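Local coordinates for B-type flagellar hook-associated protein 2 (PDB 5FHY) that caps the tip of the growing flagellar filament, helping flagellin monomers polymerise there and keeping exported subunits from leaking away, at residues 108-112 / 113-117. Residues are numbered along the deposited sequence; the frame is centred on the assembly and turned at random.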
loop_
_atom_site.group_PDB
_atom_site.type_symbol
_atom_site.label_atom_id
_atom_site.label_comp_id
_atom_site.label_asym_id
_atom_site.label_seq_id
_atom_site.Cartn_x
_atom_site.Cartn_y
_atom_site.Cartn_z
ATOM N N ILE B 108 30.869 -45.286 -19.725
ATOM C CA ILE B 108 32.043 -45.908 -19.135
ATOM C C ILE B 108 32.073 -45.549 -17.655
ATOM O O ILE B 108 31.789 -44.412 -17.279
ATOM C CB ILE B 108 33.356 -45.453 -19.823
ATOM C CG1 ILE B 108 33.248 -45.596 -21.342
ATOM C CG2 ILE B 108 34.545 -46.252 -19.303
ATOM C CD1 ILE B 108 34.558 -45.390 -22.067
ATOM N N ILE B 109 32.414 -46.519 -16.816
ATOM C CA ILE B 109 32.513 -46.279 -15.384
ATOM C C ILE B 109 33.887 -46.716 -14.911
ATOM O O ILE B 109 34.317 -47.838 -15.174
ATOM C CB ILE B 109 31.415 -47.017 -14.580
ATOM C CG1 ILE B 109 30.075 -46.295 -14.722
ATOM C CG2 ILE B 109 31.778 -47.087 -13.102
ATOM C CD1 ILE B 109 28.971 -46.888 -13.863
ATOM N N THR B 110 34.573 -45.814 -14.219
ATOM C CA THR B 110 35.936 -46.063 -13.777
ATOM C C THR B 110 35.963 -46.319 -12.277
ATOM O O THR B 110 35.715 -45.423 -11.475
ATOM C CB THR B 110 36.867 -44.878 -14.116
ATOM O OG1 THR B 110 36.698 -44.515 -15.492
ATOM C CG2 THR B 110 38.322 -45.243 -13.866
ATOM N N ASP B 111 36.268 -47.555 -11.905
ATOM C CA ASP B 111 36.326 -47.937 -10.502
ATOM C C ASP B 111 37.734 -48.403 -10.145
ATOM O O ASP B 111 38.691 -48.098 -10.855
ATOM C CB ASP B 111 35.290 -49.026 -10.190
ATOM C CG ASP B 111 35.518 -50.309 -10.977
ATOM O OD1 ASP B 111 36.062 -50.244 -12.099
ATOM O OD2 ASP B 111 35.146 -51.388 -10.469
ATOM N N ASN B 112 37.869 -49.134 -9.046
ATOM C CA ASN B 112 39.190 -49.578 -8.608
ATOM C C ASN B 112 39.688 -50.761 -9.424
ATOM O O ASN B 112 40.838 -51.178 -9.292
ATOM C CB ASN B 112 39.177 -49.939 -7.122
ATOM C CG ASN B 112 38.984 -48.731 -6.234
ATOM O OD1 ASN B 112 39.276 -47.602 -6.629
ATOM N ND2 ASN B 112 38.485 -48.959 -5.028
ATOM N N SER B 113 38.813 -51.295 -10.272
ATOM C CA SER B 113 39.160 -52.437 -11.109
ATOM C C SER B 113 39.598 -51.981 -12.494
ATOM O O SER B 113 40.246 -52.725 -13.232
ATOM C CB SER B 113 37.970 -53.394 -11.236
ATOM O OG SER B 113 37.540 -53.861 -9.970
ATOM N N GLY B 114 39.225 -50.756 -12.845
ATOM C CA GLY B 114 39.525 -50.210 -14.154
ATOM C C GLY B 114 38.339 -49.451 -14.713
ATOM O O GLY B 114 37.574 -48.833 -13.972
ATOM N N SER B 115 38.196 -49.490 -16.033
ATOM C CA SER B 115 37.046 -48.899 -16.702
ATOM C C SER B 115 36.245 -50.011 -17.373
ATOM O O SER B 115 36.807 -51.019 -17.788
ATOM C CB SER B 115 37.479 -47.847 -17.726
ATOM O OG SER B 115 38.155 -46.766 -17.109
ATOM N N ARG B 116 34.934 -49.835 -17.468
ATOM C CA ARG B 116 34.073 -50.865 -18.038
ATOM C C ARG B 116 32.906 -50.239 -18.779
ATOM O O ARG B 116 32.555 -49.083 -18.543
ATOM C CB ARG B 116 33.550 -51.798 -16.943
ATOM C CG ARG B 116 32.418 -51.210 -16.106
ATOM C CD ARG B 116 31.996 -52.180 -15.013
ATOM N NE ARG B 116 32.996 -52.223 -13.953
ATOM C CZ ARG B 116 33.180 -53.250 -13.132
ATOM N NH1 ARG B 116 32.431 -54.339 -13.245
ATOM N NH2 ARG B 116 34.122 -53.186 -12.201
ATOM N N LEU B 117 32.293 -51.007 -19.671
ATOM C CA LEU B 117 31.137 -50.509 -20.400
ATOM C C LEU B 117 29.874 -50.750 -19.589
ATOM O O LEU B 117 29.678 -51.834 -19.043
ATOM C CB LEU B 117 31.029 -51.177 -21.772
ATOM C CG LEU B 117 32.053 -50.747 -22.822
ATOM C CD1 LEU B 117 32.149 -51.776 -23.940
ATOM C CD2 LEU B 117 31.717 -49.369 -23.372
#
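I109 and R116 form a hydrogen-bonded antiparallel pair near the tight turn of a beta hairpin within the flagellin hook IN motif, whose strand axes run 154° apart: I109 N reaches R116 O at 3.1 Å, in the carbonyl plane, while R116 N approaches I109 O tilted out of the I109 carbonyl plane. Nearer the turn, D111 N donates to G114 O at 2.8 Å. On the face carrying I108, T110 and S115, T110 OG1 and S115 OG are hydrogen-bonded at 3.1 Å, and T110 OG1 also bonds D191 O of the second subunit. Beside them, I108 CG2 rests on S115 CB at 3.7 Å, and both side chains touch L88 of helix 88-98. The other face holds a salt bridge. With CG set between backbone N and carbonyl carbon (chi1 77°) and the chain bent at chi3, R116 brings its guanidinium to D111, the two planes 69° apart. R116 NH2 also bonds G161 O, which ties the hairpin to the loop whose S159 and A163 form a sodium site; the R116 side chain lies about 4 Å from a sodium ion. The carboxylate is met at the guanidinium edge, D111 OD2 lying 2.7 Å from R116 NH2.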